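Long-range contacts in TATA-box-binding protein (Sulfolobus acidocaldarius, PDB 1MP9), which probably acts as a general transcription factor in archaea, binding specifically to the TATA box promoter element near the transcription start site: residues 124-128 with 181-187; 57-61 with 71-75; 20-24 with 102-107; 52-56 with 86-91; 24-28 with 95-99. All blocks are in the same frame, centred on the assembly; numbering follows the deposited sequence.

Contact 1 of 5, residues 124-128 with 181-187; sequences AAFLL and KLVELDC
Leu128 packs across Lys181, Leu182 and Leu185, so its side chain is a useful thread through an interface made of apolar contacts. From CB, the first torsion (chi1 -73°) sets CG beside the backbone N, and CG itself comes within 4.0 Å of Leu185 CD1. There the chain forks. The CD1 branch ends near the methyl Leu182 CD2, at 4.1 Å. The CD2 branch has the closer contacts: it meets Lys181 CG at 3.5 Å, shorter than a relaxed carbon pair, and Leu185 CD1 at 3.6 Å. Lys181 thus contributes its aliphatic stem here, running past Leu128 in the opposite sense.

Leu185 serves a second partner, since both its methyls come up to Leu127 CB from the same side, CD1 at 3.9 Å. At the other end Ala124 CB touches both Leu182 CD2 and, at 3.9 Å, Cys187 SG. Cys187 can turn back to this place because the helix ends in a Schellman motif, with Asp186 at positive phi and Cys187 N bonded to Leu182 O.

The contact joins helix 121-127 and the residue that follows it to the C-terminal end of helix 168-184, in the second repeat. Leu182 also touches Val188 of the short strand 188-189, while Leu127 packs on Phe47 of the second subunit.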
# COMPACT_ATOMS: atom_id res chain seq x y z
N ALA A 124 2.64 16.58 -1.66
CA ALA A 124 2.02 15.81 -0.59
C ALA A 124 3.04 14.82 0.04
O ALA A 124 3.04 14.60 1.26
CB ALA A 124 0.77 15.02 -1.13
N ALA A 125 3.89 14.25 -0.80
CA ALA A 125 4.87 13.27 -0.34
C ALA A 125 5.76 13.80 0.79
O ALA A 125 6.18 13.04 1.65
CB ALA A 125 5.74 12.80 -1.47
N PHE A 126 6.06 15.09 0.78
CA PHE A 126 6.90 15.62 1.83
C PHE A 126 6.17 16.38 2.92
O PHE A 126 6.80 16.87 3.84
CB PHE A 126 8.00 16.47 1.21
CG PHE A 126 8.99 15.68 0.42
CD1 PHE A 126 9.25 15.99 -0.91
CD2 PHE A 126 9.59 14.55 0.99
CE1 PHE A 126 10.09 15.18 -1.69
CE2 PHE A 126 10.44 13.72 0.22
CZ PHE A 126 10.69 14.04 -1.12
N LEU A 127 4.85 16.51 2.83
CA LEU A 127 4.14 17.21 3.89
C LEU A 127 3.23 16.25 4.68
O LEU A 127 2.80 16.57 5.80
CB LEU A 127 3.33 18.39 3.32
CG LEU A 127 4.13 19.44 2.50
CD1 LEU A 127 3.14 20.46 1.94
CD2 LEU A 127 5.21 20.13 3.34
N LEU A 128 2.91 15.10 4.10
CA LEU A 128 2.10 14.11 4.80
C LEU A 128 3.12 13.27 5.53
O LEU A 128 4.30 13.35 5.26
CB LEU A 128 1.36 13.18 3.83
CG LEU A 128 0.16 13.65 3.01
CD1 LEU A 128 -0.23 12.59 1.96
CD2 LEU A 128 -0.99 13.92 3.94
N LYS A 181 -6.97 16.48 4.81
CA LYS A 181 -5.56 16.74 5.07
C LYS A 181 -4.89 17.30 3.79
O LYS A 181 -4.10 18.24 3.86
CB LYS A 181 -4.85 15.47 5.55
CG LYS A 181 -3.34 15.66 5.86
CD LYS A 181 -3.07 16.75 6.94
CE LYS A 181 -2.05 16.25 7.97
NZ LYS A 181 -1.50 17.33 8.88
N LEU A 182 -5.22 16.74 2.62
CA LEU A 182 -4.61 17.26 1.41
C LEU A 182 -5.00 18.73 1.18
O LEU A 182 -4.17 19.53 0.73
CB LEU A 182 -4.98 16.39 0.21
CG LEU A 182 -4.35 15.00 0.27
CD1 LEU A 182 -5.05 14.06 -0.74
CD2 LEU A 182 -2.83 15.09 0.02
N VAL A 183 -6.24 19.10 1.51
CA VAL A 183 -6.69 20.50 1.34
C VAL A 183 -5.92 21.36 2.35
O VAL A 183 -5.39 22.43 2.03
CB VAL A 183 -8.22 20.63 1.62
CG1 VAL A 183 -8.64 22.11 1.73
CG2 VAL A 183 -9.02 19.95 0.49
N GLU A 184 -5.84 20.86 3.57
CA GLU A 184 -5.14 21.58 4.63
C GLU A 184 -3.69 21.89 4.22
O GLU A 184 -3.22 23.02 4.39
CB GLU A 184 -5.19 20.74 5.90
CG GLU A 184 -4.86 21.44 7.18
CD GLU A 184 -4.12 20.52 8.11
OE1 GLU A 184 -4.56 19.36 8.29
OE2 GLU A 184 -3.08 20.95 8.66
N LEU A 185 -3.00 20.91 3.65
CA LEU A 185 -1.61 21.08 3.22
C LEU A 185 -1.52 21.78 1.85
O LEU A 185 -0.42 21.95 1.31
CB LEU A 185 -0.92 19.71 3.14
CG LEU A 185 -0.83 18.90 4.45
CD1 LEU A 185 -0.42 17.46 4.13
CD2 LEU A 185 0.20 19.57 5.42
N ASP A 186 -2.65 22.22 1.31
CA ASP A 186 -2.66 22.90 0.01
C ASP A 186 -2.00 22.05 -1.10
O ASP A 186 -1.11 22.51 -1.84
CB ASP A 186 -1.95 24.26 0.11
CG ASP A 186 -2.10 25.08 -1.17
OD1 ASP A 186 -3.08 24.89 -1.92
OD2 ASP A 186 -1.24 25.93 -1.42
N CYS A 187 -2.46 20.81 -1.21
CA CYS A 187 -1.93 19.86 -2.18
C CYS A 187 -2.93 19.46 -3.26
O CYS A 187 -2.69 18.50 -4.00
CB CYS A 187 -1.46 18.61 -1.44
SG CYS A 187 0.11 18.83 -0.52

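Contact 2 of 5, residues 57-61 with 71-75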
# COMPACT_ATOMS: atom_id res chain seq x y z
N PRO A 57 -24.85 -12.41 -9.99
CA PRO A 57 -23.59 -11.66 -10.03
C PRO A 57 -22.41 -12.63 -9.95
O PRO A 57 -22.55 -13.76 -9.49
CB PRO A 57 -23.71 -10.74 -8.81
CG PRO A 57 -24.51 -11.55 -7.85
CD PRO A 57 -25.56 -12.21 -8.71
N LYS A 58 -21.26 -12.18 -10.44
CA LYS A 58 -20.06 -12.99 -10.44
C LYS A 58 -19.57 -13.09 -9.00
O LYS A 58 -19.14 -12.10 -8.40
CB LYS A 58 -19.00 -12.36 -11.35
CG LYS A 58 -17.74 -13.21 -11.57
CD LYS A 58 -16.80 -12.54 -12.58
CE LYS A 58 -17.38 -12.56 -14.00
NZ LYS A 58 -16.73 -11.56 -14.92
N ILE A 59 -19.66 -14.28 -8.44
CA ILE A 59 -19.21 -14.49 -7.07
C ILE A 59 -18.41 -15.78 -6.99
O ILE A 59 -18.75 -16.75 -7.66
CB ILE A 59 -20.39 -14.65 -6.10
CG1 ILE A 59 -21.27 -13.40 -6.14
CG2 ILE A 59 -19.88 -14.87 -4.68
CD1 ILE A 59 -20.61 -12.19 -5.54
N THR A 60 -17.35 -15.78 -6.19
CA THR A 60 -16.60 -17.00 -6.02
C THR A 60 -16.60 -17.36 -4.55
O THR A 60 -16.45 -16.50 -3.68
CB THR A 60 -15.16 -16.91 -6.52
OG1 THR A 60 -15.19 -16.75 -7.95
CG2 THR A 60 -14.38 -18.22 -6.20
N SER A 61 -16.82 -18.63 -4.28
CA SER A 61 -16.82 -19.11 -2.91
C SER A 61 -15.75 -20.18 -2.81
O SER A 61 -15.70 -21.09 -3.63
CB SER A 61 -18.19 -19.70 -2.57
OG SER A 61 -18.23 -20.05 -1.20
N VAL A 71 -15.99 -15.92 0.68
CA VAL A 71 -16.82 -15.46 -0.44
C VAL A 71 -16.27 -14.13 -0.95
O VAL A 71 -16.05 -13.19 -0.19
CB VAL A 71 -18.28 -15.31 0.02
CG1 VAL A 71 -19.16 -14.80 -1.12
CG2 VAL A 71 -18.79 -16.68 0.49
N THR A 72 -16.04 -14.07 -2.26
CA THR A 72 -15.47 -12.89 -2.86
C THR A 72 -16.24 -12.46 -4.10
O THR A 72 -16.85 -13.30 -4.78
CB THR A 72 -13.99 -13.15 -3.21
OG1 THR A 72 -13.39 -11.96 -3.67
CG2 THR A 72 -13.88 -14.23 -4.32
N GLY A 73 -16.24 -11.16 -4.38
CA GLY A 73 -16.94 -10.66 -5.56
C GLY A 73 -18.10 -9.70 -5.33
O GLY A 73 -18.38 -8.87 -6.20
N ALA A 74 -18.77 -9.79 -4.17
CA ALA A 74 -19.91 -8.91 -3.90
C ALA A 74 -19.46 -7.45 -3.77
O ALA A 74 -18.36 -7.18 -3.27
CB ALA A 74 -20.61 -9.34 -2.63
N LYS A 75 -20.30 -6.52 -4.22
CA LYS A 75 -19.95 -5.10 -4.16
C LYS A 75 -20.79 -4.34 -3.18
O LYS A 75 -20.70 -3.12 -3.13
CB LYS A 75 -20.05 -4.45 -5.54
CG LYS A 75 -19.01 -5.01 -6.48
CD LYS A 75 -19.16 -4.55 -7.92
CE LYS A 75 -18.15 -5.29 -8.80
NZ LYS A 75 -18.13 -4.87 -10.24
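Thr60 and Thr72 form an antiparallel hydrogen-bonded pair, their CA atoms 5.3 Å apart, and the touching parts run 158° apart in direction. Both bonds of the pair are short and straight: Thr60 N reaches Thr72 O at 2.9 Å with 170° at the hydrogen, and Thr72 N reaches Thr60 O at 2.8 Å. The next pair, Ser61 with Val71, is non-hydrogen-bonded and closer, CA to CA 4.4 Å. Past Thr72 the chain turns away through Gly73, whose positive phi (117°) would jam a CB against the preceding carbonyl and also into Lys58 O.

Ile59 spans this turn with two branches. Its CG2 lies 3.6 Å from Val71 CG1, while CD1, carried on CG1 beside the backbone N, comes over the Gly73-Ala74 peptide, 3.3 Å from Ala74 N. Replacing Ile59 with an alanine would remove both branches and would probably open a gap beside Val71 and leave that peptide without its cover. On the other face Thr72 turns CG2 toward Thr60 and touches its CB at 3.7 Å; its OG1 bonds to Asn17 instead.

The pairing lies within the hairpin of strands 59-63 and 68-72. Strand 50-54 flanks it beyond Thr60 and Ser61, and strand 12-23 lies beyond Val71. Helix 77-93 covers the face of Ile59, Ser61 and Val71, where Ser61 meets Ile87 and Ala74 meets Leu80; on the Thr60 and Thr72 face, Thr72 packs on Phe126 of the second subunit.

Contact 3 of 5, residues 20-24 with 102-107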
# COMPACT_ATOMS: atom_id res chain seq x y z
N ALA A 20 -15.44 -11.80 2.40
CA ALA A 20 -16.02 -12.15 3.70
C ALA A 20 -15.86 -13.65 3.98
O ALA A 20 -15.64 -14.45 3.07
CB ALA A 20 -17.55 -11.77 3.74
N THR A 21 -16.04 -13.99 5.24
CA THR A 21 -15.94 -15.34 5.73
C THR A 21 -17.30 -15.82 6.26
O THR A 21 -18.03 -15.05 6.88
CB THR A 21 -14.91 -15.39 6.87
OG1 THR A 21 -13.60 -15.50 6.30
CG2 THR A 21 -15.13 -16.57 7.75
N VAL A 22 -17.64 -17.08 5.98
CA VAL A 22 -18.88 -17.66 6.47
C VAL A 22 -18.49 -18.97 7.12
O VAL A 22 -17.98 -19.87 6.45
CB VAL A 22 -19.90 -17.95 5.34
CG1 VAL A 22 -21.16 -18.61 5.95
CG2 VAL A 22 -20.27 -16.69 4.64
N THR A 23 -18.71 -19.06 8.42
CA THR A 23 -18.34 -20.27 9.13
C THR A 23 -19.52 -21.23 9.14
O THR A 23 -20.61 -20.89 9.59
CB THR A 23 -17.90 -19.95 10.56
OG1 THR A 23 -16.86 -18.97 10.52
CG2 THR A 23 -17.36 -21.19 11.24
N LEU A 24 -19.30 -22.43 8.61
CA LEU A 24 -20.37 -23.42 8.57
C LEU A 24 -20.30 -24.36 9.77
O LEU A 24 -21.02 -25.36 9.83
CB LEU A 24 -20.31 -24.23 7.26
CG LEU A 24 -20.47 -23.41 5.99
CD1 LEU A 24 -20.65 -24.33 4.80
CD2 LEU A 24 -21.67 -22.49 6.12
N PRO A 102 -25.33 -19.64 10.04
CA PRO A 102 -23.91 -19.32 9.84
C PRO A 102 -23.71 -17.82 9.96
O PRO A 102 -24.53 -17.04 9.51
CB PRO A 102 -23.65 -19.82 8.42
CG PRO A 102 -24.99 -19.64 7.74
CD PRO A 102 -25.94 -20.14 8.80
N LYS A 103 -22.62 -17.41 10.58
CA LYS A 103 -22.36 -15.99 10.71
C LYS A 103 -21.46 -15.55 9.56
O LYS A 103 -20.63 -16.32 9.09
CB LYS A 103 -21.69 -15.66 12.04
CG LYS A 103 -22.57 -15.87 13.28
CD LYS A 103 -21.84 -15.41 14.53
CE LYS A 103 -22.69 -15.56 15.79
NZ LYS A 103 -21.95 -15.12 17.02
N ILE A 104 -21.63 -14.31 9.14
CA ILE A 104 -20.86 -13.75 8.05
C ILE A 104 -19.97 -12.64 8.58
O ILE A 104 -20.47 -11.69 9.15
CB ILE A 104 -21.80 -13.12 7.01
CG1 ILE A 104 -22.65 -14.21 6.35
CG2 ILE A 104 -21.01 -12.35 5.99
CD1 ILE A 104 -23.66 -13.63 5.35
N GLN A 105 -18.66 -12.76 8.39
CA GLN A 105 -17.76 -11.71 8.85
C GLN A 105 -16.98 -11.10 7.70
O GLN A 105 -16.33 -11.80 6.91
CB GLN A 105 -16.77 -12.25 9.90
CG GLN A 105 -17.46 -12.89 11.10
CD GLN A 105 -16.50 -13.28 12.22
OE1 GLN A 105 -15.88 -12.42 12.85
NE2 GLN A 105 -16.40 -14.58 12.50
N ILE A 106 -17.03 -9.78 7.59
CA ILE A 106 -16.27 -9.13 6.54
C ILE A 106 -14.80 -9.12 6.89
O ILE A 106 -14.40 -8.69 7.99
CB ILE A 106 -16.75 -7.68 6.29
CG1 ILE A 106 -18.16 -7.71 5.73
CG2 ILE A 106 -15.79 -6.97 5.29
CD1 ILE A 106 -18.75 -6.35 5.40
N GLN A 107 -13.99 -9.61 5.97
CA GLN A 107 -12.54 -9.65 6.13
C GLN A 107 -11.88 -8.43 5.52
O GLN A 107 -10.94 -7.92 6.08
CB GLN A 107 -11.95 -10.91 5.49
CG GLN A 107 -12.48 -12.20 6.11
CD GLN A 107 -12.32 -12.17 7.61
OE1 GLN A 107 -11.24 -11.89 8.11
NE2 GLN A 107 -13.39 -12.45 8.34
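Val22 touches both Pro102 and Ile104 because its first torsion, chi1 178°, turns the two methyls so that CG1, on the far side from the backbone N, meets Pro102 CB at 3.7 Å, while CG2 meets Ile104 CG1 at 3.8 Å. These side chains lie side by side and point the same way. Gln107 is folded instead, with chi1 -61° and chi2 -52° bending it back across Thr21. Its CG comes to 3.5 Å from Thr21 OG1 and its NE2 to 3.6 Å from Thr21 CB.

The backbone fixes this register. Thr21 and Gln105 are an antiparallel hydrogen-bonded pair, Thr21 N to Gln105 O and Gln105 N to Thr21 O each measuring 2.8 Å. Gln105 O also takes a weak bond from Gln107 NE2 (3.3 Å). An alanine replacing Gln107 would lose this second donor and the methylene beside the hydroxyl, and is likely to leave Thr21 freer to turn.

Strands 12-23 and 103-114 are neighbours in the interior of the saddle-shaped sheet, and the contact takes the end of their pairing that lies in the first-repeat half, tying that repeat to the start of the second. Strand 68-72 borders strand 12-23 on its other edge, and helix 77-93 covers one face, with Leu80 on Ala20, Val84 on Val22 and Ile104, and Ile88 on Pro102.

Contact 4 of 5, residues 52-56 with 86-91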
# COMPACT_ATOMS: atom_id res chain seq x y z
N PHE A 52 -16.39 -22.84 -5.62
CA PHE A 52 -17.79 -22.80 -6.00
C PHE A 52 -18.02 -21.44 -6.67
O PHE A 52 -17.88 -20.42 -6.04
CB PHE A 52 -18.64 -22.93 -4.74
CG PHE A 52 -20.12 -22.95 -4.98
CD1 PHE A 52 -20.85 -24.10 -4.72
CD2 PHE A 52 -20.78 -21.83 -5.47
CE1 PHE A 52 -22.22 -24.14 -4.94
CE2 PHE A 52 -22.16 -21.85 -5.70
CZ PHE A 52 -22.88 -23.00 -5.44
N ARG A 53 -18.35 -21.44 -7.95
CA ARG A 53 -18.55 -20.18 -8.66
C ARG A 53 -20.00 -19.92 -8.98
O ARG A 53 -20.72 -20.82 -9.42
CB ARG A 53 -17.74 -20.15 -9.97
CG ARG A 53 -16.24 -20.23 -9.79
CD ARG A 53 -15.52 -20.26 -11.14
NE ARG A 53 -14.08 -20.05 -11.00
CZ ARG A 53 -13.17 -21.02 -10.92
NH1 ARG A 53 -13.53 -22.29 -10.96
NH2 ARG A 53 -11.89 -20.70 -10.79
N LEU A 54 -20.45 -18.70 -8.72
CA LEU A 54 -21.81 -18.32 -9.03
C LEU A 54 -21.71 -17.34 -10.18
O LEU A 54 -20.72 -16.60 -10.30
CB LEU A 54 -22.48 -17.66 -7.84
CG LEU A 54 -23.05 -18.66 -6.84
CD1 LEU A 54 -23.60 -17.95 -5.61
CD2 LEU A 54 -24.14 -19.44 -7.53
N GLU A 55 -22.71 -17.34 -11.03
CA GLU A 55 -22.69 -16.44 -12.16
C GLU A 55 -23.75 -15.39 -11.95
O GLU A 55 -24.77 -15.66 -11.32
CB GLU A 55 -22.94 -17.21 -13.45
CG GLU A 55 -22.32 -16.54 -14.64
CD GLU A 55 -20.90 -16.11 -14.36
OE1 GLU A 55 -20.09 -16.97 -13.92
OE2 GLU A 55 -20.59 -14.92 -14.56
N SER A 56 -23.50 -14.19 -12.44
CA SER A 56 -24.43 -13.06 -12.32
C SER A 56 -25.30 -13.09 -11.06
O SER A 56 -26.36 -13.72 -11.03
CB SER A 56 -25.35 -13.02 -13.54
OG SER A 56 -26.25 -14.12 -13.51
N ARG A 86 -27.65 -17.85 -1.46
CA ARG A 86 -27.71 -18.64 -2.68
C ARG A 86 -26.75 -19.82 -2.56
O ARG A 86 -27.12 -20.96 -2.85
CB ARG A 86 -27.35 -17.77 -3.88
CG ARG A 86 -27.64 -18.44 -5.20
CD ARG A 86 -27.28 -17.58 -6.41
NE ARG A 86 -27.60 -18.32 -7.64
CZ ARG A 86 -27.17 -17.99 -8.86
NH1 ARG A 86 -26.39 -16.93 -9.05
NH2 ARG A 86 -27.52 -18.76 -9.89
N ILE A 87 -25.53 -19.56 -2.09
CA ILE A 87 -24.56 -20.64 -1.96
C ILE A 87 -25.05 -21.71 -0.99
O ILE A 87 -25.04 -22.91 -1.31
CB ILE A 87 -23.18 -20.11 -1.48
CG1 ILE A 87 -22.57 -19.21 -2.55
CG2 ILE A 87 -22.25 -21.28 -1.17
CD1 ILE A 87 -21.43 -18.32 -2.04
N ILE A 88 -25.47 -21.28 0.19
CA ILE A 88 -25.93 -22.21 1.21
C ILE A 88 -27.11 -23.04 0.72
O ILE A 88 -27.17 -24.24 0.97
CB ILE A 88 -26.30 -21.46 2.51
CG1 ILE A 88 -25.03 -20.89 3.15
CG2 ILE A 88 -26.98 -22.42 3.50
CD1 ILE A 88 -25.26 -19.96 4.34
N LYS A 89 -28.04 -22.41 0.00
CA LYS A 89 -29.20 -23.13 -0.52
C LYS A 89 -28.72 -24.33 -1.35
O LYS A 89 -29.17 -25.47 -1.16
CB LYS A 89 -30.07 -22.21 -1.37
CG LYS A 89 -31.47 -22.76 -1.68
CD LYS A 89 -32.36 -21.78 -2.46
CE LYS A 89 -33.80 -22.32 -2.57
NZ LYS A 89 -34.80 -21.43 -3.26
N THR A 90 -27.79 -24.07 -2.26
CA THR A 90 -27.25 -25.13 -3.12
C THR A 90 -26.54 -26.23 -2.35
O THR A 90 -26.84 -27.42 -2.52
CB THR A 90 -26.28 -24.57 -4.16
OG1 THR A 90 -26.93 -23.54 -4.89
CG2 THR A 90 -25.85 -25.66 -5.13
N LEU A 91 -25.60 -25.85 -1.50
CA LEU A 91 -24.90 -26.85 -0.71
C LEU A 91 -25.94 -27.73 -0.02
O LEU A 91 -25.77 -28.95 0.10
CB LEU A 91 -23.99 -26.20 0.32
CG LEU A 91 -22.94 -25.29 -0.29
CD1 LEU A 91 -22.04 -24.78 0.81
CD2 LEU A 91 -22.15 -26.05 -1.36
O HOH W 1 -25.17 -19.32 -11.58
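Phe52 meets the 86-91 part of helix 77-93 with its ring. The ring swings away from the backbone N (chi1 -178°), which carries its outer edge to the helix: Thr90 CG2 lies near the ring plane, 3.9 Å from Phe52 CE1. Ile87 CG1 and Leu91 CD2 come in obliquely, the former 4.1 Å from Phe52 CE2.

Two residues on, Leu54 points the same way and splits its methyls between two neighbours. CD1 presses on Ile87 CG1 at 3.5 Å, a tight carbon pair. CD2 lies over one face of the Arg86 guanidinium, 3.6 Å from its CZ and offset toward the rim. Glu55 then contributes its backbone: Arg86 NH1 donates to Glu55 O at 3.1 Å, and that oxygen lies only 5° out of the guanidinium plane. A water takes a bond from Glu55 N (3.2 Å) and a weak one from Arg86 NH2. Ser56 adds a weak bond from OG to Glu55 O.

The contact packs edge strand 50-54 of the sheet against helix 77-93 in the first repeat. Chemically it divides into a buried apolar part, formed by Phe52, Leu54, Ile87 and Leu91, and a polar margin at Arg86. The extended arginine bridges the two, its face resting on a leucine methyl. Its bond depends on where the backbone places Glu55 O, and together with the apolar cover probably limits rotation of the guanidinium.

Contact 5 of 5, residues 24-28 with 95-99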
# COMPACT_ATOMS: atom_id res chain seq x y z
N LEU A 24 -19.30 -22.43 8.61
CA LEU A 24 -20.37 -23.42 8.57
C LEU A 24 -20.30 -24.36 9.77
O LEU A 24 -21.02 -25.36 9.83
CB LEU A 24 -20.31 -24.23 7.26
CG LEU A 24 -20.47 -23.41 5.99
CD1 LEU A 24 -20.65 -24.33 4.80
CD2 LEU A 24 -21.67 -22.49 6.12
N ASP A 25 -19.43 -24.02 10.71
CA ASP A 25 -19.24 -24.77 11.96
C ASP A 25 -19.45 -26.29 11.81
O ASP A 25 -20.42 -26.86 12.33
CB ASP A 25 -20.18 -24.20 13.04
CG ASP A 25 -19.89 -24.73 14.44
OD1 ASP A 25 -18.70 -24.75 14.86
OD2 ASP A 25 -20.85 -25.13 15.14
N GLN A 26 -18.52 -26.93 11.08
CA GLN A 26 -18.52 -28.37 10.83
C GLN A 26 -17.41 -28.71 9.84
O GLN A 26 -17.08 -27.92 8.95
CB GLN A 26 -19.84 -28.82 10.22
CG GLN A 26 -20.11 -28.12 8.93
CD GLN A 26 -21.34 -28.63 8.25
OE1 GLN A 26 -21.43 -29.80 7.94
NE2 GLN A 26 -22.30 -27.74 8.02
N THR A 27 -16.85 -29.90 9.98
CA THR A 27 -15.80 -30.36 9.08
C THR A 27 -16.48 -30.86 7.82
O THR A 27 -17.59 -31.40 7.87
CB THR A 27 -14.99 -31.45 9.76
OG1 THR A 27 -14.33 -30.87 10.90
CG2 THR A 27 -13.97 -32.07 8.81
N LEU A 28 -15.84 -30.66 6.67
CA LEU A 28 -16.44 -31.03 5.41
C LEU A 28 -15.53 -31.91 4.58
O LEU A 28 -14.31 -31.71 4.56
CB LEU A 28 -16.79 -29.77 4.59
CG LEU A 28 -17.86 -28.76 5.03
CD1 LEU A 28 -17.71 -27.50 4.15
CD2 LEU A 28 -19.28 -29.32 4.88
N GLY A 95 -26.91 -31.99 -0.15
CA GLY A 95 -26.35 -32.79 0.93
C GLY A 95 -25.87 -32.31 2.28
O GLY A 95 -25.93 -33.09 3.24
N MET A 96 -25.37 -31.09 2.41
CA MET A 96 -24.88 -30.69 3.73
C MET A 96 -25.99 -30.15 4.61
O MET A 96 -26.96 -29.58 4.12
CB MET A 96 -23.73 -29.68 3.63
CG MET A 96 -24.12 -28.26 3.30
SD MET A 96 -22.69 -27.15 3.50
CE MET A 96 -22.73 -26.91 5.23
N GLN A 97 -25.84 -30.36 5.91
CA GLN A 97 -26.83 -29.90 6.87
C GLN A 97 -26.22 -28.81 7.71
O GLN A 97 -25.00 -28.79 7.92
CB GLN A 97 -27.27 -31.04 7.78
CG GLN A 97 -27.73 -32.30 7.06
CD GLN A 97 -28.80 -32.05 6.02
OE1 GLN A 97 -28.54 -31.29 5.06
NE2 GLN A 97 -29.92 -32.61 6.14
N LEU A 98 -27.06 -27.89 8.20
CA LEU A 98 -26.59 -26.81 9.05
C LEU A 98 -27.29 -26.91 10.41
O LEU A 98 -28.52 -27.04 10.48
CB LEU A 98 -26.88 -25.46 8.41
CG LEU A 98 -25.84 -25.00 7.37
CD1 LEU A 98 -25.83 -25.95 6.18
CD2 LEU A 98 -26.16 -23.59 6.93
N THR A 99 -26.51 -26.86 11.48
CA THR A 99 -27.10 -26.95 12.82
C THR A 99 -27.70 -25.60 13.20
O THR A 99 -28.80 -25.53 13.73
CB THR A 99 -26.03 -27.35 13.87
OG1 THR A 99 -25.40 -28.57 13.47
CG2 THR A 99 -26.67 -27.54 15.23
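Met96 and Leu24 meet at the tight end of this contact, their side chains crossing at about a right angle. Leu24 CD1 lies 3.7 Å from Met96 SD; its still closer approach to Met96 CE, 3.3 Å, is doubtful, since that methyl also stands too near the Gln26 amide. Met96 departs with CG between the backbone N and carbonyl carbon (chi1 77°), which aims the chain at the 24-28 loop.

The Gln26 amide supplies the polar link. Gln26 NE2 donates to Gln97 O at 2.9 Å and to Leu24 O at 3.3 Å, so one nitrogen ties its own loop to the other. Gln97 O is tilted 25° from the amide plane, while Leu24 O lies closer to it.

The loose side is that of Gln97, which is exposed to solvent and directs its side chain away. Gly95, at positive phi, is the C-prime residue of a Schellman motif ending helix 77-93, with Met96 N bonded back to Leu91 O. The geometry is thus that of a helix exit leading into the linker between the two TBP repeats, pinned to the loop after strand 12-23.

Contacts 2 to 5 cluster in one half of the molecule, while contact 1 stands alone at the far end, its centre 36 to 52 Å from theirs. Contacts 2, 3 and 4 share the long antiparallel sheet and its cover, helix 77-93; contacts 2 and 4 are closest, with centres 10 Å apart. Contacts 3 and 5 share Leu24, and contact 5 lies at the exit of that helix. Along the chain contact 2 is nested within contact 4, which is nested within contacts 3 and 5; contact 1 follows. This layout matches the two-repeat TBP saddle: contact 3 joins the repeats, and contact 1 packs two helices of the second.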